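Local coordinates for yuaD protein (Bacillus subtilis, PDB 1ORU), which is of unknown function but belongs to the MOSC-domain family, whose members are thought to bind molybdenum and pyridoxal phosphate, at residues Ser70-Glu75 against Asn97-Gly102; Arg66-Ile71 against Val164-Arg169. One frame throughout, in Å; residues are numbered along the deposited sequence.

Contact 1: residues Ser70-Glu75 against Asn97-Gly102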
loop_
_atom_site.group_PDB
_atom_site.type_symbol
_atom_site.label_atom_id
_atom_site.label_comp_id
_atom_site.label_asym_id
_atom_site.label_seq_id
_atom_site.Cartn_x
_atom_site.Cartn_y
_atom_site.Cartn_z
ATOM N N SER A 70 11.596 -5.409 4.516
ATOM C CA SER A 70 10.970 -6.516 5.220
ATOM C C SER A 70 11.209 -6.368 6.715
ATOM O O SER A 70 12.343 -6.143 7.143
ATOM C CB SER A 70 11.556 -7.841 4.729
ATOM O OG SER A 70 10.993 -8.928 5.432
ATOM N N ILE A 71 10.143 -6.490 7.504
ATOM C CA ILE A 71 10.250 -6.358 8.955
ATOM C C ILE A 71 9.667 -7.553 9.713
ATOM O O ILE A 71 8.617 -8.082 9.346
ATOM C CB ILE A 71 9.507 -5.101 9.472
ATOM C CG1 ILE A 71 9.953 -3.860 8.697
ATOM C CG2 ILE A 71 9.770 -4.923 10.965
ATOM C CD1 ILE A 71 9.264 -2.585 9.161
ATOM N N VAL A 72 10.361 -7.973 10.768
ATOM C CA VAL A 72 9.890 -9.064 11.621
ATOM C C VAL A 72 10.074 -8.604 13.063
ATOM O O VAL A 72 10.889 -7.725 13.339
ATOM C CB VAL A 72 10.698 -10.383 11.423
ATOM C CG1 VAL A 72 10.581 -10.856 9.989
ATOM C CG2 VAL A 72 12.161 -10.186 11.810
ATOM N N SER A 73 9.316 -9.179 13.984
ATOM C CA SER A 73 9.475 -8.799 15.374
ATOM C C SER A 73 10.134 -9.968 16.095
ATOM O O SER A 73 9.893 -11.134 15.764
ATOM C CB SER A 73 8.124 -8.464 16.010
ATOM O OG SER A 73 7.502 -9.607 16.559
ATOM N N ILE A 74 10.987 -9.649 17.061
ATOM C CA ILE A 74 11.678 -10.672 17.838
ATOM C C ILE A 74 10.645 -11.580 18.502
ATOM O O ILE A 74 10.811 -12.803 18.539
ATOM C CB ILE A 74 12.564 -10.036 18.939
ATOM C CG1 ILE A 74 13.686 -9.205 18.301
ATOM C CG2 ILE A 74 13.120 -11.121 19.864
ATOM C CD1 ILE A 74 14.597 -9.991 17.376
ATOM N N GLU A 75 9.578 -10.976 19.025
ATOM C CA GLU A 75 8.529 -11.737 19.690
ATOM C C GLU A 75 7.886 -12.781 18.775
ATOM O O GLU A 75 7.719 -13.936 19.172
ATOM C CB GLU A 75 7.438 -10.810 20.233
ATOM C CG GLU A 75 7.863 -9.874 21.353
ATOM C CD GLU A 75 8.489 -8.587 20.845
ATOM O OE1 GLU A 75 8.229 -8.218 19.680
ATOM O OE2 GLU A 75 9.223 -7.932 21.617
ATOM N N ASN A 97 15.045 -7.033 7.045
ATOM C CA ASN A 97 15.921 -5.866 7.000
ATOM C C ASN A 97 15.877 -5.171 8.351
ATOM O O ASN A 97 16.812 -4.473 8.739
ATOM C CB ASN A 97 15.467 -4.893 5.916
ATOM C CG ASN A 97 15.571 -5.486 4.533
ATOM O OD1 ASN A 97 16.665 -5.841 4.077
ATOM N ND2 ASN A 97 14.439 -5.612 3.858
ATOM N N VAL A 98 14.769 -5.357 9.059
ATOM C CA VAL A 98 14.607 -4.765 10.375
ATOM C C VAL A 98 13.940 -5.765 11.306
ATOM O O VAL A 98 12.938 -6.395 10.956
ATOM C CB VAL A 98 13.723 -3.487 10.333
ATOM C CG1 VAL A 98 13.684 -2.833 11.718
ATOM C CG2 VAL A 98 14.262 -2.511 9.300
ATOM N N ALA A 99 14.519 -5.930 12.484
ATOM C CA ALA A 99 13.949 -6.816 13.481
ATOM C C ALA A 99 13.564 -5.881 14.615
ATOM O O ALA A 99 14.417 -5.198 15.183
ATOM C CB ALA A 99 14.982 -7.840 13.947
ATOM N N VAL A 100 12.275 -5.829 14.930
ATOM C CA VAL A 100 11.801 -4.953 15.992
ATOM C C VAL A 100 11.414 -5.723 17.245
ATOM O O VAL A 100 11.159 -6.927 17.189
ATOM C CB VAL A 100 10.573 -4.130 15.534
ATOM C CG1 VAL A 100 10.933 -3.306 14.305
ATOM C CG2 VAL A 100 9.398 -5.055 15.239
ATOM N N SER A 101 11.404 -5.025 18.377
ATOM C CA SER A 101 10.989 -5.626 19.641
ATOM C C SER A 101 9.889 -4.718 20.176
ATOM O O SER A 101 9.823 -3.531 19.825
ATOM C CB SER A 101 12.155 -5.733 20.640
ATOM O OG SER A 101 12.636 -4.471 21.070
ATOM N N GLY A 102 9.008 -5.275 20.997
ATOM C CA GLY A 102 7.917 -4.489 21.525
ATOM C C GLY A 102 6.711 -4.539 20.609
ATOM O O GLY A 102 5.764 -3.770 20.778
#

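Contact 2: residues Arg66-Ile71 against Val164-Arg169. With SO4 (sulfate ion), chain F.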
loop_
_atom_site.group_PDB
_atom_site.type_symbol
_atom_site.label_atom_id
_atom_site.label_comp_id
_atom_site.label_asym_id
_atom_site.label_seq_id
_atom_site.Cartn_x
_atom_site.Cartn_y
_atom_site.Cartn_z
ATOM N N ARG A 66 6.762 -3.063 -4.499
ATOM C CA ARG A 66 5.991 -2.838 -3.288
ATOM C C ARG A 66 6.668 -3.396 -2.032
ATOM O O ARG A 66 6.450 -2.906 -0.926
ATOM C CB ARG A 66 4.633 -3.500 -3.477
ATOM C CG ARG A 66 3.692 -3.377 -2.327
ATOM C CD ARG A 66 2.553 -4.361 -2.499
ATOM N NE ARG A 66 1.475 -4.066 -1.568
ATOM C CZ ARG A 66 0.637 -4.971 -1.079
ATOM N NH1 ARG A 66 0.757 -6.243 -1.431
ATOM N NH2 ARG A 66 -0.328 -4.596 -0.247
ATOM N N ARG A 67 7.487 -4.427 -2.209
ATOM C CA ARG A 67 8.174 -5.067 -1.094
ATOM C C ARG A 67 9.609 -4.550 -0.960
ATOM O O ARG A 67 10.575 -5.283 -1.189
ATOM C CB ARG A 67 8.157 -6.583 -1.308
ATOM C CG ARG A 67 6.743 -7.175 -1.347
ATOM C CD ARG A 67 6.731 -8.576 -1.955
ATOM N NE ARG A 67 7.621 -9.476 -1.229
ATOM C CZ ARG A 67 7.297 -10.115 -0.109
ATOM N NH1 ARG A 67 6.090 -9.971 0.420
ATOM N NH2 ARG A 67 8.200 -10.874 0.502
ATOM N N GLN A 68 9.737 -3.283 -0.578
ATOM C CA GLN A 68 11.043 -2.642 -0.434
ATOM C C GLN A 68 11.780 -2.963 0.856
ATOM O O GLN A 68 12.997 -3.118 0.850
ATOM C CB GLN A 68 10.886 -1.126 -0.555
ATOM C CG GLN A 68 10.494 -0.675 -1.947
ATOM C CD GLN A 68 10.087 0.784 -1.995
ATOM O OE1 GLN A 68 10.517 1.586 -1.170
ATOM N NE2 GLN A 68 9.266 1.137 -2.976
ATOM N N ILE A 69 11.045 -3.059 1.959
ATOM C CA ILE A 69 11.650 -3.337 3.260
ATOM C C ILE A 69 10.874 -4.440 3.967
ATOM O O ILE A 69 9.645 -4.412 4.012
ATOM C CB ILE A 69 11.631 -2.076 4.166
ATOM C CG1 ILE A 69 12.377 -0.921 3.489
ATOM C CG2 ILE A 69 12.268 -2.392 5.516
ATOM C CD1 ILE A 69 13.881 -1.136 3.357
ATOM N N SER A 70 11.596 -5.409 4.516
ATOM C CA SER A 70 10.970 -6.516 5.220
ATOM C C SER A 70 11.209 -6.368 6.715
ATOM O O SER A 70 12.343 -6.143 7.143
ATOM C CB SER A 70 11.556 -7.841 4.729
ATOM O OG SER A 70 10.993 -8.928 5.432
ATOM N N ILE A 71 10.143 -6.490 7.504
ATOM C CA ILE A 71 10.250 -6.358 8.955
ATOM C C ILE A 71 9.667 -7.553 9.713
ATOM O O ILE A 71 8.617 -8.082 9.346
ATOM C CB ILE A 71 9.507 -5.101 9.472
ATOM C CG1 ILE A 71 9.953 -3.860 8.697
ATOM C CG2 ILE A 71 9.770 -4.923 10.965
ATOM C CD1 ILE A 71 9.264 -2.585 9.161
ATOM N N VAL A 164 5.795 -6.183 5.129
ATOM C CA VAL A 164 6.654 -5.564 4.129
ATOM C C VAL A 164 6.222 -4.107 4.051
ATOM O O VAL A 164 5.055 -3.789 4.297
ATOM C CB VAL A 164 6.529 -6.227 2.738
ATOM C CG1 VAL A 164 7.293 -7.542 2.729
ATOM C CG2 VAL A 164 5.068 -6.460 2.391
ATOM N N CYS A 165 7.163 -3.229 3.715
ATOM C CA CYS A 165 6.898 -1.797 3.635
ATOM C C CYS A 165 7.566 -1.119 2.448
ATOM O O CYS A 165 8.488 -1.653 1.840
ATOM C CB CYS A 165 7.422 -1.076 4.888
ATOM S SG CYS A 165 6.775 -1.606 6.481
ATOM N N ILE A 166 7.087 0.085 2.152
ATOM C CA ILE A 166 7.645 0.934 1.106
ATOM C C ILE A 166 8.304 2.059 1.902
ATOM O O ILE A 166 7.844 2.378 2.999
ATOM C CB ILE A 166 6.526 1.539 0.225
ATOM C CG1 ILE A 166 6.083 0.519 -0.825
ATOM C CG2 ILE A 166 6.995 2.841 -0.411
ATOM C CD1 ILE A 166 4.829 0.959 -1.587
ATOM N N VAL A 167 9.390 2.637 1.390
ATOM C CA VAL A 167 10.029 3.752 2.091
ATOM C C VAL A 167 9.207 5.000 1.752
ATOM O O VAL A 167 9.133 5.403 0.586
ATOM C CB VAL A 167 11.497 3.971 1.631
ATOM C CG1 VAL A 167 12.072 5.229 2.281
ATOM C CG2 VAL A 167 12.351 2.760 2.011
ATOM N N GLU A 168 8.581 5.597 2.765
ATOM C CA GLU A 168 7.757 6.785 2.566
ATOM C C GLU A 168 8.574 8.072 2.698
ATOM O O GLU A 168 8.253 9.081 2.079
ATOM C CB GLU A 168 6.576 6.786 3.551
ATOM C CG GLU A 168 5.571 7.929 3.336
ATOM C CD GLU A 168 4.238 7.704 4.051
ATOM O OE1 GLU A 168 4.211 6.939 5.040
ATOM O OE2 GLU A 168 3.221 8.304 3.623
ATOM N N ARG A 169 9.617 8.041 3.522
ATOM C CA ARG A 169 10.491 9.198 3.681
ATOM C C ARG A 169 11.913 8.710 3.920
ATOM O O ARG A 169 12.161 7.884 4.803
ATOM C CB ARG A 169 10.064 10.097 4.844
ATOM C CG ARG A 169 10.777 11.453 4.786
ATOM C CD ARG A 169 10.507 12.335 5.982
ATOM N NE ARG A 169 11.121 13.653 5.814
ATOM C CZ ARG A 169 11.200 14.573 6.774
ATOM N NH1 ARG A 169 10.710 14.326 7.985
ATOM N NH2 ARG A 169 11.764 15.750 6.521
HETATM S S SO4 F . 11.473 18.409 3.111
HETATM O O1 SO4 F . 12.204 17.436 3.964
HETATM O O2 SO4 F . 12.394 19.011 2.122
HETATM O O3 SO4 F . 10.403 17.689 2.393
HETATM O O4 SO4 F . 10.862 19.486 3.933
HETATM O O HOH W 1 9.770 4.267 -1.789
#

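Contact 1: residues Ser70-Glu75 against Asn97-Gly102
The carboxylate of Glu-75 is the flat group at the helical end of this contact, and two successive backbone amides hold it. Gly-102 N comes from above its plane, 28° out of it, and gives OE2 an almost straight bond of 2.7 Å. OE1 takes Met-103 N, so both oxygens are gripped and the rotation of the group is fixed. A bend at chi2 (85°) brings the carboxylate back to the end of strand 98-101. At the phi and psi of Gly-102 a CB would press on the carbonyl O of Ser-101, which suits glycine to the place.

Behind this clasp lie two parallel strands, 70-73 and 98-101. Val-72 N bonds to Val-98 O (3.0 Å), and Val-72 O receives Val-100 N. At the far end, where the strands begin, Ser-70 O accepts two amides: Asn-97 N comes from above the carbonyl plane, and Val-98 N lies nearly along the C=O axis. Such pairing joins the strands of a beta-alpha-beta unit, strand 69-73, helix 74-84 and strand 98-101, within the MOSC domain. The helix follows directly on the C-terminal end of strand 69-73: Ile-74 N gives Val-100 O a bond of 2.7 Å, and Ser-73 is the N-cap, its OG bonded to Glu-76 N and to Met-103 O. A helix N-terminus so close would probably favour the ionised form of Glu-75.

Branched residues fill one face of the sheet. Ile-71 and Val-98 stand side by side, Ile-71 CG1 lying 4.1 Å from Val-98 CB, while Ile-71 CG2 crosses obliquely to Val-100 CG1 at 3.9 Å. On the other face the small Ala-99 leaves room for larger neighbours: its CB meets Val-72 CG2 and, at 4.1 Å, Ile-74 CD1, with Tyr-16 and Pro-91 also packed against it.

Contact 2: residues Arg66-Ile71 against Val164-Arg169
The CB of Gln-68 is directed toward the opposing strand, and the chain runs extended beyond CG, crossing Ile-166 obliquely. This reach lets OE1 take Val-167 N in an almost straight bond of 3.0 Å, although the donor stands 47° above the amide plane. A water gives one hydrogen to OE1 and the other to Val-167 O.

The Arg-67 chain bends at chi3 (57°), laying its guanidinium across Val-164, whose CG1 lies over one face, offset toward the rim and 3.6 Å from NH1; NH2 bonds to Asn-129. On the other face of the sheet Ile-69 crosses Val-167 obliquely, and Ile-69 CG1 lies 4.0 Å from Val-167 CG2. There too Cys-165 SG meets Ile-71 CD1 at 3.8 Å.

The backbones pair antiparallel: Ile-69 N donates to Cys-165 O, and Cys-165 N returns a bond to Ile-69 O at 2.8 Å. Gln-68 also faces Cys-165, its N reaching the same O only weakly, which makes a classic beta bulge.

Farther along, at the edge of the Arg-169 guanidinium, NH2 bonds to O1 of a sulfate, probably from the crystallisation liquor, at 3.1 Å; Glu-62 N of the second subunit binds the same ion. Within the contact, the buried Gln-68 amide accepts from Val-167 N and water while NE2 donates to Asn-65 O, matching polar groups without a charge.

In the fold
Strand 69-73 serves both contacts: it runs parallel to 98-101 in contact 1 and antiparallel to 163-169 in contact 2, so the three are consecutive neighbours in one mixed sheet. The contacts' centres lie about 13 Å apart, and Ser-70 and Ile-71 belong to both. Val-98 CG2 of contact 1 packs on Ile-69 CG2 of contact 2 at 4.3 Å, continuing the apolar layer from one contact to the other. Contact 1 is touched by no other chain of the assembly, whereas contact 2 meets Phe-64 of the second subunit. Another sulfate, about 4 Å from the Arg-67 side chain and probably from the crystallisation liquor, may mark a pocket beside contact 2.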